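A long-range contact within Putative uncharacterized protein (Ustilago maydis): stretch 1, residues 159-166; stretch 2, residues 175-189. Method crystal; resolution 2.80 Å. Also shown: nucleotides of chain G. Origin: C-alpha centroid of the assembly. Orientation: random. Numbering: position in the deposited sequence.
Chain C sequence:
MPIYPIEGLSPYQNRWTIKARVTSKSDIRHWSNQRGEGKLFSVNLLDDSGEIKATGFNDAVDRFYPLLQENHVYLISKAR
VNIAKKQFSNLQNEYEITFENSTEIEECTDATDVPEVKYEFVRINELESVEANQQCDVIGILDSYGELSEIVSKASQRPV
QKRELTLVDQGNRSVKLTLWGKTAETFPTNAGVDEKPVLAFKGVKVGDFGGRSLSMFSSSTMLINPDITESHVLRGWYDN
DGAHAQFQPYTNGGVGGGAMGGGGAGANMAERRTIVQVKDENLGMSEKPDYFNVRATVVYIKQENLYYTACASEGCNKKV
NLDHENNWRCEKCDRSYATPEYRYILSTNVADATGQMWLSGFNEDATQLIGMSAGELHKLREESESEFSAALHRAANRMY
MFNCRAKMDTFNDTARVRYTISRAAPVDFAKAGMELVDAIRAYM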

# COMPACT_ATOMS: atom_id res chain seq x y z
N PRO C 159 9.48 -22.45 9.10
CA PRO C 159 9.52 -23.33 7.91
C PRO C 159 8.20 -23.36 7.15
O PRO C 159 7.14 -23.17 7.76
N VAL C 160 8.25 -23.58 5.83
CA VAL C 160 7.03 -23.67 5.01
C VAL C 160 7.08 -24.77 3.95
O VAL C 160 8.04 -24.85 3.18
N GLN C 161 6.04 -25.59 3.91
CA GLN C 161 5.89 -26.59 2.83
C GLN C 161 5.34 -25.94 1.56
O GLN C 161 4.41 -25.14 1.61
N LYS C 162 5.91 -26.32 0.42
CA LYS C 162 5.59 -25.68 -0.85
C LYS C 162 5.62 -26.72 -1.97
O LYS C 162 6.44 -27.62 -1.93
N ARG C 163 4.73 -26.59 -2.95
CA ARG C 163 4.81 -27.41 -4.16
C ARG C 163 4.23 -26.69 -5.38
O ARG C 163 3.33 -25.87 -5.24
N GLU C 164 4.75 -27.02 -6.56
CA GLU C 164 4.36 -26.35 -7.80
C GLU C 164 3.71 -27.28 -8.80
O GLU C 164 4.20 -28.38 -9.05
N LEU C 165 2.61 -26.82 -9.38
CA LEU C 165 1.87 -27.55 -10.40
C LEU C 165 1.95 -26.78 -11.71
O LEU C 165 1.99 -25.56 -11.71
N THR C 166 1.96 -27.51 -12.82
CA THR C 166 1.88 -26.89 -14.14
C THR C 166 0.47 -27.11 -14.70
O THR C 166 0.01 -28.25 -14.83
N VAL C 175 1.09 -22.40 -17.01
CA VAL C 175 1.38 -21.48 -15.91
C VAL C 175 1.69 -22.27 -14.63
O VAL C 175 1.13 -23.33 -14.40
N LYS C 176 2.61 -21.75 -13.82
CA LYS C 176 2.94 -22.40 -12.55
C LYS C 176 1.97 -21.96 -11.43
O LYS C 176 1.55 -20.79 -11.37
N LEU C 177 1.60 -22.90 -10.57
CA LEU C 177 0.80 -22.59 -9.39
C LEU C 177 1.40 -23.24 -8.15
O LEU C 177 1.70 -24.43 -8.14
N THR C 178 1.57 -22.44 -7.10
CA THR C 178 2.12 -22.95 -5.84
C THR C 178 1.03 -23.40 -4.85
O THR C 178 0.04 -22.68 -4.65
N LEU C 179 1.20 -24.59 -4.27
CA LEU C 179 0.42 -25.02 -3.11
C LEU C 179 1.26 -24.81 -1.87
O LEU C 179 2.47 -25.00 -1.90
N TRP C 180 0.61 -24.45 -0.78
CA TRP C 180 1.30 -24.28 0.48
C TRP C 180 0.84 -25.30 1.47
O TRP C 180 -0.17 -25.98 1.25
N GLY C 181 1.60 -25.44 2.56
CA GLY C 181 1.18 -26.17 3.75
C GLY C 181 0.78 -27.62 3.56
O GLY C 181 1.42 -28.37 2.83
N LYS C 182 -0.29 -28.01 4.25
CA LYS C 182 -0.74 -29.39 4.30
C LYS C 182 -1.27 -29.86 2.96
O LYS C 182 -1.06 -31.01 2.58
N THR C 183 -1.94 -28.97 2.24
CA THR C 183 -2.44 -29.25 0.89
C THR C 183 -1.29 -29.61 -0.04
O THR C 183 -1.45 -30.40 -0.97
N ALA C 184 -0.12 -29.01 0.22
CA ALA C 184 1.08 -29.25 -0.57
C ALA C 184 1.59 -30.66 -0.35
O ALA C 184 1.68 -31.44 -1.29
N GLU C 185 1.92 -30.99 0.90
CA GLU C 185 2.39 -32.33 1.25
C GLU C 185 1.50 -33.43 0.69
O GLU C 185 1.94 -34.23 -0.14
N THR C 186 0.24 -33.43 1.12
CA THR C 186 -0.69 -34.52 0.85
C THR C 186 -1.13 -34.62 -0.60
O THR C 186 -2.01 -35.41 -0.93
N PHE C 187 -0.51 -33.83 -1.47
CA PHE C 187 -1.01 -33.69 -2.83
C PHE C 187 -1.11 -34.99 -3.62
O PHE C 187 -2.15 -35.25 -4.24
N PRO C 188 -0.03 -35.81 -3.63
CA PRO C 188 -0.15 -37.07 -4.37
C PRO C 188 -1.05 -38.14 -3.72
O PRO C 188 -1.39 -39.12 -4.38
N THR C 189 -1.43 -37.95 -2.46
CA THR C 189 -2.48 -38.75 -1.79
C THR C 189 -3.78 -38.83 -2.60
O THR C 189 -4.40 -39.89 -2.69

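An antiparallel β-ladder pairs its backbone groups while alternate side chains fall on its two faces, and this pair of stretches is a clear example. Arg163 and Leu179 exchange two hydrogen bonds, Arg163 N to Leu179 O at 3.0 Å and Leu179 N to Arg163 O at 2.7 Å. Leu165 and Leu177 repeat the pattern, with Leu165 N to Leu177 O at 2.8 Å and Leu177 N to Leu165 O at 2.9 Å. The ladder closes where Gly181 N donates to Gln161 O (3.0 Å). Val160, Gln161, Ala184 and Phe187 (chi1 t, -173°) point their CA-to-CB bonds toward the other stretch.

On the face carrying Arg163, Leu165, Leu177 and Leu179, packing is largely apolar. Leu165, with chi1 off-well at -31° and chi2 t, places CD2 3.4 Å from Phe187 CE2 and 3.9 Å from Leu179 CD1. Arg163 (t, t, m) carries its charge past this layer to the C-terminal part of the helix. Its NH1 makes weak hydrogen bonds to Ala184 O (2.6 Å) and Glu185 O (3.5 Å), both oxygens lying at the guanidinium edge; Ala184 O also accepts from Phe187 N at 3.2 Å. Arg163 NE is satisfied elsewhere in the structure.

The other face, with Lys162, Glu164, Thr178 and Trp180, meets nucleic acid. Lys162, chi1 t, runs beside Thr178, its CE 3.3 Å from Thr178 OG1, and NZ forms a salt bridge with Glu164 OE2 (3.0 Å) while donating weakly to O2 of DT7 (3.2 Å). One ammonium thus serves both protein and base. Trp180 (chi1 m) packs its CE3 3.8 Å from Val160 CG1, and C7 of DT6 lies over one face of its ring; its NE1 is satisfied elsewhere, as is Thr178 OG1.

Proximity alone does not make a bond: Gln161 OE1 and Glu185 OE2 lie 3.3 Å apart, but both are acceptors, so neither satisfies the other.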

# COMPACT_ATOMS: atom_id res chain seq x y z
CB PRO C 159 9.83 -24.72 8.49
CG PRO C 159 10.46 -24.46 9.81
CD PRO C 159 9.84 -23.19 10.33
CB VAL C 160 6.70 -22.34 4.30
CG1 VAL C 160 5.24 -22.34 3.86
CG2 VAL C 160 6.98 -21.13 5.18
CB GLN C 161 4.97 -27.74 3.25
CG GLN C 161 5.68 -28.91 3.94
CD GLN C 161 5.97 -28.66 5.41
OE1 GLN C 161 5.24 -27.94 6.10
NE2 GLN C 161 7.05 -29.27 5.90
CB LYS C 162 6.63 -24.59 -1.11
CG LYS C 162 6.25 -23.63 -2.21
CD LYS C 162 7.45 -23.15 -2.99
CE LYS C 162 7.02 -22.83 -4.41
NZ LYS C 162 8.13 -22.25 -5.21
CB ARG C 163 4.16 -28.79 -3.96
CG ARG C 163 3.99 -29.58 -5.24
CD ARG C 163 3.44 -30.98 -5.00
NE ARG C 163 4.52 -31.91 -4.69
CZ ARG C 163 4.59 -32.63 -3.59
NH1 ARG C 163 3.63 -32.55 -2.67
NH2 ARG C 163 5.63 -33.44 -3.40
CB GLU C 164 5.56 -25.66 -8.43
CG GLU C 164 5.92 -24.38 -7.70
CD GLU C 164 6.75 -23.43 -8.53
OE1 GLU C 164 7.03 -23.75 -9.71
OE2 GLU C 164 7.11 -22.36 -8.01
CB LEU C 165 0.39 -27.69 -10.03
CG LEU C 165 -0.10 -27.78 -8.58
CD1 LEU C 165 -1.62 -27.77 -8.57
CD2 LEU C 165 0.43 -29.00 -7.86
CB THR C 166 2.95 -27.46 -15.11
OG1 THR C 166 4.22 -27.46 -14.47
CG2 THR C 166 3.03 -26.62 -16.38
CB VAL C 175 0.22 -20.48 -15.68
CG1 VAL C 175 -1.00 -21.17 -15.08
CG2 VAL C 175 0.67 -19.32 -14.81
CB LYS C 176 4.39 -22.13 -12.15
CG LYS C 176 5.48 -22.84 -12.96
CD LYS C 176 6.19 -21.89 -13.91
CE LYS C 176 7.69 -22.13 -13.99
NZ LYS C 176 8.06 -23.26 -14.89
CB LEU C 177 -0.65 -23.05 -9.57
CG LEU C 177 -1.65 -22.66 -8.47
CD1 LEU C 177 -3.04 -22.51 -9.07
CD2 LEU C 177 -1.68 -23.64 -7.30
CB THR C 178 3.05 -21.89 -5.18
OG1 THR C 178 4.28 -21.80 -5.91
CG2 THR C 178 3.35 -22.23 -3.74
CB LEU C 179 0.06 -26.50 -3.17
CG LEU C 179 -0.61 -27.08 -4.42
CD1 LEU C 179 -0.92 -28.55 -4.21
CD2 LEU C 179 -1.86 -26.30 -4.78
CB TRP C 180 1.02 -22.90 1.04
CG TRP C 180 1.38 -21.76 0.12
CD1 TRP C 180 0.53 -21.03 -0.69
CD2 TRP C 180 2.71 -21.16 -0.09
NE1 TRP C 180 1.21 -20.06 -1.37
CE2 TRP C 180 2.52 -20.08 -1.06
CE3 TRP C 180 3.99 -21.40 0.41
CZ2 TRP C 180 3.57 -19.29 -1.50
CZ3 TRP C 180 5.04 -20.59 -0.04
CH2 TRP C 180 4.83 -19.57 -0.97
CB LYS C 182 -1.81 -29.54 5.38
CG LYS C 182 -2.20 -30.96 5.73
CD LYS C 182 -1.34 -31.50 6.86
CE LYS C 182 -1.87 -32.84 7.32
NZ LYS C 182 -0.93 -33.54 8.25
CB THR C 183 -3.22 -28.05 0.30
OG1 THR C 183 -3.85 -27.32 1.36
CG2 THR C 183 -4.28 -28.51 -0.69
CB ALA C 184 2.16 -28.23 -0.26
CB GLU C 185 2.48 -32.48 2.77
CG GLU C 185 3.29 -31.40 3.45
CD GLU C 185 3.30 -31.55 4.96
OE1 GLU C 185 3.35 -32.70 5.43
OE2 GLU C 185 3.27 -30.51 5.66
CB THR C 186 -1.96 -34.39 1.72
OG1 THR C 186 -2.51 -33.07 1.56
CG2 THR C 186 -1.63 -34.63 3.20
CB PHE C 187 -0.24 -32.63 -3.63
CG PHE C 187 -0.83 -32.36 -4.98
CD1 PHE C 187 -2.17 -31.97 -5.10
CD2 PHE C 187 -0.07 -32.49 -6.13
CE1 PHE C 187 -2.72 -31.71 -6.34
CE2 PHE C 187 -0.62 -32.23 -7.38
CZ PHE C 187 -1.94 -31.84 -7.49
CB PRO C 188 1.30 -37.55 -4.51
CG PRO C 188 2.10 -36.76 -3.53
CD PRO C 188 1.36 -35.50 -3.24
CB THR C 189 -2.82 -38.14 -0.40
OG1 THR C 189 -1.75 -38.43 0.52
CG2 THR C 189 -4.16 -38.67 0.16
P DT G 6 1.55 -14.26 0.46
OP1 DT G 6 1.72 -12.79 0.28
OP2 DT G 6 0.96 -15.06 -0.64
O5' DT G 6 2.97 -14.87 0.84
C5' DT G 6 3.89 -14.14 1.69
C4' DT G 6 4.77 -15.09 2.48
O4' DT G 6 3.96 -16.02 3.24
C3' DT G 6 5.74 -15.93 1.66
O3' DT G 6 7.04 -15.86 2.24
C2' DT G 6 5.15 -17.33 1.69
C1' DT G 6 4.32 -17.36 2.96
N1 DT G 6 3.07 -18.16 2.85
C2 DT G 6 2.92 -19.28 3.63
O2 DT G 6 3.77 -19.67 4.41
N3 DT G 6 1.73 -19.94 3.46
C4 DT G 6 0.70 -19.60 2.60
O4 DT G 6 -0.31 -20.29 2.55
C5 DT G 6 0.92 -18.41 1.82
C7 DT G 6 -0.14 -17.95 0.87
C6 DT G 6 2.08 -17.76 1.98
P DT G 7 8.19 -15.17 1.38
OP1 DT G 7 9.38 -14.93 2.24
OP2 DT G 7 7.57 -14.03 0.66
O5' DT G 7 8.53 -16.33 0.34
C5' DT G 7 8.98 -17.62 0.79
C4' DT G 7 9.37 -18.49 -0.38
O4' DT G 7 8.22 -18.80 -1.19
C3' DT G 7 10.40 -17.89 -1.34
O3' DT G 7 11.20 -18.96 -1.85
C2' DT G 7 9.53 -17.29 -2.44
C1' DT G 7 8.38 -18.28 -2.51
N1 DT G 7 7.07 -17.74 -2.94
C2 DT G 7 6.38 -18.45 -3.89
O2 DT G 7 6.81 -19.47 -4.41
N3 DT G 7 5.15 -17.93 -4.22
C4 DT G 7 4.56 -16.80 -3.68
O4 DT G 7 3.45 -16.45 -4.08
C5 DT G 7 5.34 -16.11 -2.69
C7 DT G 7 4.79 -14.86 -2.07
C6 DT G 7 6.54 -16.61 -2.36